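Long-range contacts in putative exported protein (Bacteroides fragilis, PDB 3FZX), which is of unknown function but binds calcium ions and may, as a YmcC-like beta barrel, bind a lipid or other apolar ligand: residues Thr63-Gln68 against Asn93-Asp98; Val99-Asp104 against Leu129-Lys134; Asn107-Phe112 against Glu187-Asn192; Thr152-Asn157 against Cys165-Tyr170; Asn22-Asp27 against Val212-Lys217. All blocks are in the same frame, centred on the assembly; numbering follows the deposited sequence. Where two conformers were deposited one is given.

Interaction 1: Thr63-Gln68 against Asn93-Asp98; sequences TLNSGQ and NMMNAD
Asn65 ND2 is gripped by two carbonyl oxygens: it donates to Asn96 O at 2.9 Å and also to Val99 O, just beyond segment 93-98. The bond to Asn96 O is moderately bent, 148° at the hydrogen. That oxygen lies close to the plane of the Asn65 amide, whereas the nitrogen comes in from above the plane of the Asn96 carbonyl. Chi1 of -163° sets CG anti to the backbone N, and from there the amide nitrogen meets the loop; the two bonds together should fix the rotation of the amide. The other half of the contact is apolar. Selenomethionine Met95 runs extended past CG, and its SE lies 4.0 Å from Asn65 CB, while Met95 CB packs against Leu64 CB at 4.3 Å. Beyond Met95, Asn96 OD1 accepts Asp98 N at 3.1 Å, this time in the carbonyl plane on a lone pair, in an Asx turn just before strand 99-107. Leu64 and Asn65 form a classic beta bulge opposite Phe56 of strand 47-58. The loop leads from helix 89-94 into strand 99-107, with Met95 lodged against Phe56, Met101 and Leu131.

Interaction 2: Val99-Asp104 against Leu129-Lys134; sequences VYMMGD and LRLYQK
Met101 and Leu131 form a non-hydrogen-bonded antiparallel pair, and their side chains lie side by side, pointing the same way. Met101 CB meets Leu131 CG at 3.9 Å, and at the far end Met101 CE, a selenomethionine methyl, touches Leu131 CD2 at 3.9 Å. The chain bends at chi3 (94°), which swings CE toward its neighbour. On the same face Val99 and Gln133 cross at about a right angle, with Val99 CG2 against Gln133 CB at 3.9 Å, and Leu129 CD1 sits 4.1 Å from Met101 CB. The opposite face carries Tyr100, Met102, Arg130 and Tyr132. There Tyr100 O lies 3.9 Å above the Tyr132 ring plane, toward its rim, and Lys134 CB comes to the edge of the Tyr100 ring. Arg130 and Tyr132 turn their polar ends to other partners: Arg130 to Glu142 and to Glu49 of the second subunit, Tyr132 OH to that same Glu49. Four backbone bonds, two in the pair Tyr100-Tyr132 and two in Met102-Arg130, tie the strands; Tyr100 N to Tyr132 O spans 2.9 Å at 172°. This is regular antiparallel pairing of neighbouring barrel strands, with one face turned to the dimer partner.

Interaction 3: Asn107-Phe112 against Glu187-Asn192; sequences NYPDAF and EWYAPN
Tyr108 meets Tyr189 first through its CB, which lies 4.0 Å from Tyr189 CE2. Next along, Tyr108 CD2 stands 3.6 Å above the Tyr189 ring plane, over its centre, making a T-shaped pair with the planes at 83°. Farther out, Tyr108 CE2 comes within 3.1 Å of Glu187 OE2. At the tip Tyr108 OH donates to the syn lone pair of the same Glu187 OE2 at 2.9 Å; the oxygen lies at the ring edge, in its plane, and ring and carboxylate are nearly coplanar. The contact ties the loop that follows strand 99-107 to strand 180-190 of the antiparallel barrel, and Arg148 adds a cation-pi contact to Tyr108. Tyr189 in turn projects into the loop with CG between the backbone N and the carbonyl carbon (chi1 63°). Its OH donates to a lone pair of Pro109 O, in the carbonyl plane, over a short 2.6 Å. Phe112, poorly ordered, reaches tip to tip toward Pro191, with CE2 3.7 Å from Pro191 CD.

Interaction 4: Thr152-Asn157 against Cys165-Tyr170; sequences TTETVN and CTKVKY
The carboxylate of Glu154 is the flat group that meets Lys167: Lys167 CD stands well off the carboxylate plane, 3.7 Å from Glu154 OE2, while a water and Trp188 NE1 both come to that oxygen in the plane. The two charged ends stay short of a salt bridge, and the water spans them instead, donating to Glu154 OE2 at 2.8 Å and accepting from Lys167 NZ at 2.7 Å. With Trp188 NE1 also donating, two donors hold this oxygen. Lys167, extended along its whole length, adds a cation-pi contact with Tyr186. Both strands belong to the beta hairpin 136-158/161-175, strongly twisted here, with 130° between the strand directions. Its rungs include the hydrogen-bonded pair Glu154-Cys165, where Cys165 N donates to Glu154 O at 2.8 Å and Glu154 N returns a bond to Cys165 O. Beside it, Lys167 N donates to Thr152 O. Thr152 CG2 packs on Lys167 CB at 4.0 Å, on the same face as Glu154 and Cys165. Thr153 and Thr166 point to the opposite face, CG2 of the first 3.7 Å from OG1 of the second, and Thr153 OG1 is hydrogen-bonded to Tyr164 OH. Farther along the hairpin, Val156 CG2 rests against Cys165 SG at 3.9 Å.

Interaction 5: Asn22-Asp27 against Val212-Lys217; sequences NCYTAD and VLERIK
The seam that closes the antiparallel barrel, where its first strand meets its last, rests here on the hydrogen-bonded pair Asn22-Val212. Asn22 N donates to Val212 O at 3.0 Å, and Val212 N returns a bond of 3.0 Å to Asn22 O. The two segments run away from each other from this pair, their strand directions 136° apart, so the pairing goes on with residues on either side: Glu214 bonds Thr20 and Tyr24 bonds Tyr210. Between the segments, side chains make up the remainder. Asn22 holds CG beside the backbone N (chi1 -77°) and lays its amide against the Glu214 side chain, so that Asn22 CG sits 3.9 Å from Glu214 CB. Amide and carboxylate planes are nearly parallel, 9° apart, and Glu214 OE1 stops 3.6 Å from Asn22 ND2 without bonding to it. That nitrogen donates within its own strand to Tyr24 OH at 3.2 Å, with the hydroxyl oxygen close to the amide plane, which helps fix the turn of the amide. Tyr24 CE2 meets Val212 CG2 obliquely at 4.2 Å. Glu214 and Arg215 make a classic beta bulge opposite Thr20. Around the seam, Asn22 touches Leu30 and Ile33 of strand 30-44, the Tyr24 ring meets that of Tyr210, and Val212 and Glu214 pack on Pro159 in the turn between strands 136-158 and 161-175.

In the fold
All five contacts reach one antiparallel barrel. Interactions 1 and 2 adjoin, centres about 10 Å apart, and are joined by the backbone bond between Asp98 and Lys134 as well as by the Asn65 bond already named. Interactions 3 and 4 form a second neighbouring pair on the opposite side of the chain's centre, about 9 Å apart between centres, coupled through the backbone of Glu187 and Val168. Interaction 5 joins the first and last strands of the barrel, its centre about 16 Å from that of interaction 4. The calcium sites at Gly119, Asp121 and Asp122 lie nearest interaction 3: the Pro109 side chain is about 12 Å from a bound calcium ion.

Interaction 1: Thr63-Gln68 against Asn93-Asp98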
# COMPACT_ATOMS: atom_id res chain seq x y z
N THR A 63 16.31 14.35 13.36
CA THR A 63 15.49 13.37 12.65
C THR A 63 14.70 12.52 13.63
O THR A 63 15.26 12.07 14.59
CB THR A 63 16.37 12.42 11.81
OG1 THR A 63 17.04 13.18 10.80
CG2 THR A 63 15.54 11.36 11.13
N LEU A 64 13.40 12.37 13.39
CA LEU A 64 12.52 11.55 14.20
C LEU A 64 12.24 10.20 13.51
O LEU A 64 12.11 9.17 14.16
CB LEU A 64 11.18 12.28 14.44
CG LEU A 64 11.24 13.68 15.09
CD1 LEU A 64 9.83 14.19 15.30
CD2 LEU A 64 12.00 13.69 16.41
N ASN A 65 12.16 10.21 12.19
CA ASN A 65 11.79 9.03 11.45
C ASN A 65 12.16 9.24 9.99
O ASN A 65 12.03 10.36 9.49
CB ASN A 65 10.27 8.86 11.54
CG ASN A 65 9.79 7.47 11.16
OD1 ASN A 65 9.21 7.29 10.12
ND2 ASN A 65 10.02 6.50 12.03
N SER A 66 12.62 8.18 9.32
CA SER A 66 12.79 8.19 7.88
C SER A 66 12.50 6.85 7.25
O SER A 66 12.59 5.79 7.88
CB SER A 66 14.16 8.71 7.45
OG SER A 66 15.18 8.16 8.22
N GLY A 67 12.10 6.91 5.99
CA GLY A 67 11.73 5.73 5.24
C GLY A 67 11.61 6.05 3.78
O GLY A 67 12.17 7.05 3.29
N GLN A 68 10.92 5.18 3.07
CA GLN A 68 10.68 5.36 1.66
C GLN A 68 9.20 5.35 1.46
O GLN A 68 8.47 4.80 2.26
CB GLN A 68 11.33 4.26 0.84
CG GLN A 68 12.83 4.31 0.90
CD GLN A 68 13.47 3.54 -0.25
OE1 GLN A 68 14.34 4.06 -0.94
NE2 GLN A 68 13.03 2.31 -0.47
N ASN A 93 4.27 13.29 17.26
CA ASN A 93 4.68 13.16 18.65
C ASN A 93 4.98 11.75 19.13
O ASN A 93 5.55 11.60 20.19
CB ASN A 93 3.65 13.83 19.57
CG ASN A 93 3.64 15.36 19.42
OD1 ASN A 93 4.49 15.92 18.75
ND2 ASN A 93 2.69 16.03 20.05
N MSE A 94 4.62 10.71 18.39
CA MSE A 94 4.94 9.36 18.85
C MSE A 94 6.09 8.74 18.06
O MSE A 94 6.52 7.63 18.38
CB MSE A 94 3.70 8.46 18.93
CG MSE A 94 2.79 8.39 17.72
SE MSE A 94 3.50 7.27 16.31
CE MSE A 94 3.08 5.44 17.05
N MSE A 95 6.63 9.47 17.07
CA MSE A 95 7.65 8.91 16.18
C MSE A 95 9.05 8.86 16.77
O MSE A 95 9.48 9.78 17.45
CB MSE A 95 7.76 9.70 14.89
CG MSE A 95 6.81 9.29 13.76
SE MSE A 95 6.89 10.77 12.45
CE MSE A 95 5.20 10.29 11.57
N ASN A 96 9.74 7.77 16.46
CA ASN A 96 11.16 7.63 16.69
C ASN A 96 11.70 6.64 15.63
O ASN A 96 10.94 6.14 14.78
CB ASN A 96 11.47 7.24 18.14
CG ASN A 96 10.74 5.98 18.59
OD1 ASN A 96 10.78 4.95 17.91
ND2 ASN A 96 10.08 6.06 19.75
N ALA A 97 13.01 6.41 15.66
CA ALA A 97 13.66 5.55 14.67
C ALA A 97 13.08 4.13 14.60
O ALA A 97 13.19 3.50 13.56
CB ALA A 97 15.15 5.48 14.96
N ASP A 98 12.48 3.63 15.68
CA ASP A 98 11.89 2.29 15.67
C ASP A 98 10.39 2.27 15.29
O ASP A 98 9.77 1.21 15.35
CB ASP A 98 12.10 1.60 17.03
CG ASP A 98 13.58 1.26 17.30
OD1 ASP A 98 14.45 1.51 16.44
OD2 ASP A 98 13.88 0.75 18.39

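Interaction 2: Val99-Asp104 against Leu129-Lys134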
# COMPACT_ATOMS: atom_id res chain seq x y z
N VAL A 99 9.83 3.42 14.90
CA VAL A 99 8.43 3.46 14.47
C VAL A 99 8.35 3.20 12.98
O VAL A 99 9.10 3.74 12.19
CB VAL A 99 7.74 4.81 14.82
CG1 VAL A 99 6.47 4.99 14.01
CG2 VAL A 99 7.44 4.88 16.32
N TYR A 100 7.41 2.36 12.60
CA TYR A 100 7.14 2.03 11.21
C TYR A 100 5.70 2.33 10.96
O TYR A 100 4.90 2.46 11.88
CB TYR A 100 7.42 0.55 10.96
CG TYR A 100 8.89 0.29 11.11
CD1 TYR A 100 9.78 0.58 10.06
CD2 TYR A 100 9.42 -0.14 12.32
CE1 TYR A 100 11.16 0.39 10.20
CE2 TYR A 100 10.80 -0.34 12.46
CZ TYR A 100 11.65 -0.07 11.40
OH TYR A 100 12.99 -0.25 11.55
N MSE A 101 5.36 2.43 9.69
CA MSE A 101 4.01 2.77 9.31
C MSE A 101 3.62 2.05 8.02
O MSE A 101 4.47 1.71 7.21
CB MSE A 101 3.86 4.27 9.21
CG MSE A 101 4.84 4.93 8.32
SE MSE A 101 4.69 6.86 8.45
CE MSE A 101 6.06 7.24 9.82
N MSE A 102 2.33 1.76 7.91
CA MSE A 102 1.77 1.10 6.73
C MSE A 102 0.39 1.71 6.49
O MSE A 102 -0.38 1.92 7.43
CB MSE A 102 1.62 -0.40 6.95
CG MSE A 102 2.90 -1.17 7.29
SE MSE A 102 3.94 -1.83 5.75
CE MSE A 102 4.61 -0.14 4.99
N GLY A 103 0.09 1.99 5.24
CA GLY A 103 -1.20 2.51 4.85
C GLY A 103 -1.54 2.09 3.44
O GLY A 103 -0.74 1.50 2.75
N ASP A 104 -2.76 2.39 3.04
CA ASP A 104 -3.18 2.24 1.65
C ASP A 104 -2.45 3.24 0.78
O ASP A 104 -1.94 4.26 1.27
CB ASP A 104 -4.67 2.55 1.53
CG ASP A 104 -5.51 1.63 2.37
OD1 ASP A 104 -5.75 0.50 1.88
OD2 ASP A 104 -5.87 2.03 3.52
N LEU A 129 -3.97 4.63 7.90
CA LEU A 129 -2.55 4.57 8.20
C LEU A 129 -2.41 4.09 9.64
O LEU A 129 -3.06 4.62 10.54
CB LEU A 129 -1.92 5.97 8.06
CG LEU A 129 -0.43 6.09 8.33
CD1 LEU A 129 0.43 5.34 7.31
CD2 LEU A 129 -0.09 7.57 8.41
N ARG A 130 -1.55 3.09 9.84
CA ARG A 130 -1.23 2.59 11.18
C ARG A 130 0.26 2.78 11.44
O ARG A 130 1.08 2.48 10.56
CB ARG A 130 -1.64 1.12 11.31
CG ARG A 130 -3.20 0.97 11.39
CD ARG A 130 -3.62 -0.44 11.25
NE ARG A 130 -5.03 -0.64 11.56
CZ ARG A 130 -5.68 -1.79 11.48
NH1 ARG A 130 -5.07 -2.90 11.05
NH2 ARG A 130 -6.96 -1.85 11.82
N LEU A 131 0.61 3.29 12.63
CA LEU A 131 2.00 3.46 13.03
C LEU A 131 2.24 2.61 14.28
O LEU A 131 1.35 2.42 15.11
CB LEU A 131 2.33 4.93 13.30
CG LEU A 131 1.99 5.90 12.16
CD1 LEU A 131 0.57 6.41 12.26
CD2 LEU A 131 2.96 7.06 12.13
N TYR A 132 3.43 2.07 14.40
CA TYR A 132 3.76 1.24 15.56
C TYR A 132 5.25 1.20 15.77
O TYR A 132 5.99 1.20 14.81
CB TYR A 132 3.27 -0.20 15.40
CG TYR A 132 3.05 -0.63 13.98
CD1 TYR A 132 4.08 -1.16 13.19
CD2 TYR A 132 1.78 -0.48 13.42
CE1 TYR A 132 3.82 -1.52 11.87
CE2 TYR A 132 1.51 -0.83 12.13
CZ TYR A 132 2.51 -1.34 11.35
OH TYR A 132 2.10 -1.64 10.09
N GLN A 133 5.66 1.17 17.03
CA GLN A 133 7.06 1.02 17.39
C GLN A 133 7.42 -0.46 17.58
O GLN A 133 6.84 -1.15 18.41
CB GLN A 133 7.36 1.77 18.69
CG GLN A 133 8.85 1.78 19.04
CD GLN A 133 9.15 2.63 20.26
OE1 GLN A 133 8.35 3.49 20.64
NE2 GLN A 133 10.30 2.39 20.88
N LYS A 134 8.42 -0.90 16.83
CA LYS A 134 9.00 -2.23 16.97
C LYS A 134 9.71 -2.26 18.32
O LYS A 134 10.52 -1.38 18.61
CB LYS A 134 9.99 -2.51 15.84
CG LYS A 134 10.37 -3.98 15.73
CD LYS A 134 11.62 -4.21 14.91
CE LYS A 134 12.02 -5.70 14.94
NZ LYS A 134 13.47 -5.87 14.64

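Interaction 3: Asn107-Phe112 against Glu187-Asn192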
# COMPACT_ATOMS: atom_id res chain seq x y z
N ASN A 107 -5.77 7.61 -3.52
CA ASN A 107 -5.93 8.25 -4.83
C ASN A 107 -6.17 9.77 -4.74
O ASN A 107 -6.74 10.25 -3.76
CB ASN A 107 -7.08 7.58 -5.59
CG ASN A 107 -8.44 7.96 -5.03
OD1 ASN A 107 -8.69 7.85 -3.81
ND2 ASN A 107 -9.29 8.47 -5.88
N TYR A 108 -5.70 10.51 -5.74
CA TYR A 108 -5.90 11.95 -5.80
C TYR A 108 -6.42 12.28 -7.18
O TYR A 108 -5.65 12.29 -8.13
CB TYR A 108 -4.60 12.71 -5.50
CG TYR A 108 -4.27 12.69 -4.04
CD1 TYR A 108 -3.69 11.56 -3.46
CD2 TYR A 108 -4.60 13.76 -3.23
CE1 TYR A 108 -3.43 11.51 -2.10
CE2 TYR A 108 -4.34 13.73 -1.88
CZ TYR A 108 -3.76 12.61 -1.30
OH TYR A 108 -3.51 12.58 0.05
N PRO A 109 -7.74 12.51 -7.30
CA PRO A 109 -8.28 12.83 -8.60
C PRO A 109 -7.75 14.13 -9.19
O PRO A 109 -7.33 15.06 -8.48
CB PRO A 109 -9.78 12.96 -8.37
CG PRO A 109 -10.05 12.59 -6.99
CD PRO A 109 -8.76 12.49 -6.25
N ASP A 110 -7.82 14.16 -10.51
CA ASP A 110 -7.36 15.27 -11.32
C ASP A 110 -8.56 16.15 -11.65
O ASP A 110 -9.22 15.96 -12.67
CB ASP A 110 -6.71 14.70 -12.58
CG ASP A 110 -6.16 15.75 -13.50
OD1 ASP A 110 -6.30 16.97 -13.19
OD2 ASP A 110 -5.58 15.34 -14.52
N ALA A 111 -8.84 17.09 -10.76
CA ALA A 111 -9.93 18.07 -10.93
C ALA A 111 -9.69 18.92 -12.16
O ALA A 111 -10.61 19.26 -12.91
CB ALA A 111 -10.02 18.97 -9.71
N PHE A 112 -8.41 19.23 -12.36
CA PHE A 112 -7.93 20.16 -13.39
C PHE A 112 -8.22 19.65 -14.78
O PHE A 112 -8.38 20.47 -15.68
CB PHE A 112 -6.42 20.44 -13.24
CG PHE A 112 -5.97 20.79 -11.82
CD1 PHE A 112 -6.19 22.06 -11.28
CD2 PHE A 112 -5.27 19.85 -11.03
CE1 PHE A 112 -5.75 22.38 -9.96
CE2 PHE A 112 -4.82 20.17 -9.71
CZ PHE A 112 -5.06 21.44 -9.19
N GLU A 187 -7.10 19.74 2.74
CA GLU A 187 -5.80 19.75 2.09
C GLU A 187 -5.89 20.30 0.67
O GLU A 187 -6.96 20.29 0.02
CB GLU A 187 -5.06 18.41 2.17
CG GLU A 187 -5.68 17.25 1.49
CD GLU A 187 -4.90 15.93 1.76
OE1 GLU A 187 -4.37 15.73 2.88
OE2 GLU A 187 -4.85 15.07 0.86
N TRP A 188 -4.77 20.85 0.25
CA TRP A 188 -4.64 21.50 -1.01
C TRP A 188 -3.49 20.79 -1.71
O TRP A 188 -2.41 20.65 -1.10
CB TRP A 188 -4.30 22.96 -0.82
CG TRP A 188 -5.40 23.86 -0.36
CD1 TRP A 188 -6.17 24.67 -1.14
CD2 TRP A 188 -5.78 24.13 1.00
NE1 TRP A 188 -7.02 25.41 -0.37
CE2 TRP A 188 -6.80 25.12 0.95
CE3 TRP A 188 -5.38 23.64 2.24
CZ2 TRP A 188 -7.43 25.60 2.10
CZ3 TRP A 188 -6.00 24.13 3.39
CH2 TRP A 188 -7.02 25.11 3.31
N TYR A 189 -3.72 20.34 -2.95
CA TYR A 189 -2.65 19.66 -3.69
C TYR A 189 -2.53 20.14 -5.12
O TYR A 189 -3.49 20.64 -5.72
CB TYR A 189 -2.81 18.15 -3.63
CG TYR A 189 -4.05 17.57 -4.27
CD1 TYR A 189 -5.23 17.40 -3.51
CD2 TYR A 189 -4.06 17.15 -5.60
CE1 TYR A 189 -6.38 16.85 -4.09
CE2 TYR A 189 -5.21 16.58 -6.18
CZ TYR A 189 -6.35 16.43 -5.43
OH TYR A 189 -7.45 15.84 -5.97
N ALA A 190 -1.31 19.99 -5.64
CA ALA A 190 -0.91 20.54 -6.92
C ALA A 190 -0.03 19.57 -7.69
O ALA A 190 0.71 18.76 -7.08
CB ALA A 190 -0.14 21.87 -6.72
N PRO A 191 -0.07 19.65 -9.03
CA PRO A 191 0.78 18.86 -9.91
C PRO A 191 2.25 19.07 -9.61
O PRO A 191 2.66 20.20 -9.37
CB PRO A 191 0.49 19.43 -11.30
CG PRO A 191 -0.87 20.09 -11.20
CD PRO A 191 -1.11 20.42 -9.77
N ASN A 192 3.01 17.97 -9.63
CA ASN A 192 4.44 17.92 -9.44
C ASN A 192 4.92 18.31 -8.02
O ASN A 192 6.10 18.44 -7.79
CB ASN A 192 5.18 18.73 -10.53
CG ASN A 192 4.70 18.39 -11.94
OD1 ASN A 192 4.61 17.23 -12.32
ND2 ASN A 192 4.40 19.41 -12.71

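Interaction 4: Thr152-Asn157 against Cys165-Tyr170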
# COMPACT_ATOMS: atom_id res chain seq x y z
N THR A 152 -13.04 23.08 -3.92
CA THR A 152 -12.80 24.03 -4.98
C THR A 152 -11.38 23.86 -5.55
O THR A 152 -10.59 23.00 -5.08
CB THR A 152 -12.97 25.49 -4.46
OG1 THR A 152 -12.98 26.38 -5.58
CG2 THR A 152 -11.83 25.91 -3.50
N THR A 153 -11.08 24.66 -6.57
CA THR A 153 -9.68 24.85 -6.99
C THR A 153 -9.38 26.32 -6.81
O THR A 153 -10.24 27.16 -7.03
CB THR A 153 -9.40 24.38 -8.42
OG1 THR A 153 -10.15 25.18 -9.35
CG2 THR A 153 -9.76 22.89 -8.58
N GLU A 154 -8.17 26.63 -6.35
CA GLU A 154 -7.81 28.01 -6.06
C GLU A 154 -6.30 28.11 -5.88
O GLU A 154 -5.65 27.10 -5.64
CB GLU A 154 -8.52 28.50 -4.79
CG GLU A 154 -8.12 27.72 -3.52
CD GLU A 154 -8.90 28.10 -2.26
OE1 GLU A 154 -9.75 29.00 -2.29
OE2 GLU A 154 -8.65 27.47 -1.22
N THR A 155 -5.78 29.33 -6.01
CA THR A 155 -4.37 29.61 -5.74
C THR A 155 -4.12 29.68 -4.24
O THR A 155 -4.95 30.20 -3.48
CB THR A 155 -3.91 30.91 -6.43
OG1 THR A 155 -3.92 30.69 -7.83
CG2 THR A 155 -2.49 31.31 -6.03
N VAL A 156 -3.01 29.07 -3.81
CA VAL A 156 -2.58 29.06 -2.42
C VAL A 156 -1.18 29.68 -2.39
O VAL A 156 -0.32 29.28 -3.17
CB VAL A 156 -2.50 27.63 -1.84
CG1 VAL A 156 -2.04 27.69 -0.39
CG2 VAL A 156 -3.87 26.90 -1.94
N ASN A 157 -0.96 30.64 -1.51
CA ASN A 157 0.33 31.32 -1.42
C ASN A 157 1.13 30.70 -0.31
O ASN A 157 0.63 30.60 0.79
CB ASN A 157 0.13 32.79 -1.08
CG ASN A 157 -0.41 33.59 -2.22
OD1 ASN A 157 -0.16 33.32 -3.38
ND2 ASN A 157 -1.15 34.62 -1.88
N CYS A 165 -4.18 24.97 -6.81
CA CYS A 165 -4.42 23.72 -6.11
C CYS A 165 -5.86 23.24 -6.16
O CYS A 165 -6.78 24.04 -6.37
CB CYS A 165 -4.13 23.92 -4.62
SG CYS A 165 -2.42 24.13 -4.29
N THR A 166 -6.02 21.94 -5.91
CA THR A 166 -7.32 21.36 -5.61
C THR A 166 -7.47 21.29 -4.09
O THR A 166 -6.56 20.82 -3.41
CB THR A 166 -7.45 19.95 -6.21
OG1 THR A 166 -7.54 20.08 -7.63
CG2 THR A 166 -8.70 19.22 -5.67
N LYS A 167 -8.60 21.79 -3.59
CA LYS A 167 -8.92 21.78 -2.16
C LYS A 167 -9.92 20.68 -1.86
O LYS A 167 -10.96 20.59 -2.50
CB LYS A 167 -9.53 23.10 -1.72
CG LYS A 167 -9.83 23.18 -0.21
CD LYS A 167 -10.42 24.52 0.17
CE LYS A 167 -10.87 24.56 1.62
NZ LYS A 167 -11.22 25.99 2.02
N VAL A 168 -9.58 19.87 -0.88
CA VAL A 168 -10.35 18.73 -0.46
C VAL A 168 -10.67 18.86 1.04
O VAL A 168 -9.88 19.43 1.79
CB VAL A 168 -9.52 17.44 -0.74
CG1 VAL A 168 -10.16 16.23 -0.11
CG2 VAL A 168 -9.42 17.24 -2.23
N LYS A 169 -11.85 18.40 1.44
CA LYS A 169 -12.23 18.31 2.85
C LYS A 169 -12.35 16.82 3.18
O LYS A 169 -12.77 16.04 2.33
CB LYS A 169 -13.56 19.03 3.10
CG LYS A 169 -14.03 18.99 4.56
CD LYS A 169 -15.31 19.80 4.83
CE LYS A 169 -15.83 19.59 6.29
NZ LYS A 169 -17.11 20.31 6.65
N TYR A 170 -11.98 16.44 4.39
CA TYR A 170 -12.03 15.03 4.85
C TYR A 170 -12.35 14.93 6.35
O TYR A 170 -12.17 15.89 7.09
CB TYR A 170 -10.70 14.31 4.56
CG TYR A 170 -9.44 14.90 5.20
CD1 TYR A 170 -9.04 14.53 6.48
CD2 TYR A 170 -8.65 15.82 4.52
CE1 TYR A 170 -7.89 15.06 7.08
CE2 TYR A 170 -7.50 16.37 5.10
CZ TYR A 170 -7.12 15.99 6.39
OH TYR A 170 -5.99 16.54 6.98
O HOH W 1 -10.02 28.18 1.12

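Interaction 5: Asn22-Asp27 against Val212-Lys217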
# COMPACT_ATOMS: atom_id res chain seq x y z
N ASN A 22 6.66 22.46 6.31
CA ASN A 22 6.73 22.77 7.73
C ASN A 22 5.40 22.49 8.41
O ASN A 22 4.34 22.71 7.80
CB ASN A 22 7.13 24.25 7.95
CG ASN A 22 8.61 24.49 7.73
OD1 ASN A 22 9.36 23.58 7.41
ND2 ASN A 22 9.02 25.72 7.92
N CYS A 23 5.46 22.03 9.68
CA CYS A 23 4.27 21.73 10.49
C CYS A 23 4.18 22.66 11.66
O CYS A 23 5.18 22.87 12.34
CB CYS A 23 4.36 20.31 11.04
SG CYS A 23 4.54 19.12 9.68
N TYR A 24 2.96 23.16 11.92
CA TYR A 24 2.71 24.17 12.93
C TYR A 24 1.57 23.80 13.89
O TYR A 24 0.62 23.11 13.50
CB TYR A 24 2.35 25.53 12.27
CG TYR A 24 3.37 26.00 11.26
CD1 TYR A 24 4.47 26.76 11.66
CD2 TYR A 24 3.23 25.70 9.89
CE1 TYR A 24 5.43 27.18 10.74
CE2 TYR A 24 4.17 26.13 8.96
CZ TYR A 24 5.28 26.87 9.40
OH TYR A 24 6.25 27.27 8.51
N THR A 25 1.67 24.31 15.14
CA THR A 25 0.58 24.31 16.10
C THR A 25 -0.42 25.35 15.62
O THR A 25 -0.10 26.24 14.78
CB THR A 25 1.04 24.68 17.58
OG1 THR A 25 1.32 26.09 17.71
CG2 THR A 25 2.23 23.86 18.03
N ALA A 26 -1.62 25.27 16.18
CA ALA A 26 -2.69 26.24 15.91
C ALA A 26 -2.26 27.66 16.21
O ALA A 26 -2.87 28.57 15.70
CB ALA A 26 -3.95 25.91 16.74
N ASP A 27 -1.26 27.84 17.07
CA ASP A 27 -0.72 29.18 17.37
C ASP A 27 0.48 29.61 16.51
O ASP A 27 1.12 30.62 16.80
CB ASP A 27 -0.41 29.29 18.86
CG ASP A 27 -1.68 29.45 19.69
OD1 ASP A 27 -2.68 29.98 19.16
OD2 ASP A 27 -1.68 29.04 20.87
N VAL A 212 2.39 23.75 5.73
CA VAL A 212 2.52 24.59 4.54
C VAL A 212 3.84 24.24 3.84
O VAL A 212 4.89 24.10 4.47
CB VAL A 212 2.55 26.11 4.90
CG1 VAL A 212 2.52 26.97 3.64
CG2 VAL A 212 1.38 26.47 5.83
N LEU A 213 3.77 24.10 2.53
CA LEU A 213 4.94 23.92 1.68
C LEU A 213 5.92 25.05 1.95
O LEU A 213 5.55 26.22 1.94
CB LEU A 213 4.52 23.95 0.20
CG LEU A 213 5.64 23.76 -0.85
CD1 LEU A 213 6.29 22.42 -0.72
CD2 LEU A 213 5.04 24.00 -2.24
N GLU A 214 7.17 24.69 2.21
CA GLU A 214 8.20 25.63 2.60
C GLU A 214 9.27 25.81 1.51
O GLU A 214 9.77 26.91 1.33
CB GLU A 214 8.84 25.14 3.91
CG GLU A 214 10.06 25.91 4.41
CD GLU A 214 9.77 27.33 4.81
OE1 GLU A 214 8.58 27.66 4.97
OE2 GLU A 214 10.72 28.11 5.03
N ARG A 215 9.65 24.75 0.81
CA ARG A 215 10.73 24.85 -0.16
C ARG A 215 10.68 23.74 -1.22
O ARG A 215 10.34 22.59 -0.91
CB ARG A 215 12.07 24.77 0.60
CG ARG A 215 13.31 25.04 -0.23
CD ARG A 215 14.61 24.71 0.50
NE ARG A 215 15.76 24.86 -0.40
CZ ARG A 215 17.03 24.53 -0.12
NH1 ARG A 215 17.37 24.01 1.07
NH2 ARG A 215 17.98 24.71 -1.04
N ILE A 216 11.01 24.11 -2.47
CA ILE A 216 11.20 23.20 -3.59
C ILE A 216 12.64 23.41 -4.06
O ILE A 216 13.03 24.52 -4.36
CB ILE A 216 10.23 23.54 -4.74
CG1 ILE A 216 8.76 23.29 -4.32
CG2 ILE A 216 10.53 22.68 -5.97
CD1 ILE A 216 7.72 23.92 -5.24
N LYS A 217 13.44 22.35 -4.09
CA LYS A 217 14.83 22.39 -4.57
C LYS A 217 14.92 21.35 -5.69
O LYS A 217 14.84 20.14 -5.42
CB LYS A 217 15.81 22.04 -3.44
CG LYS A 217 17.31 22.14 -3.81
CD LYS A 217 18.18 21.39 -2.81
CE LYS A 217 19.67 21.54 -3.11
NZ LYS A 217 20.54 20.67 -2.24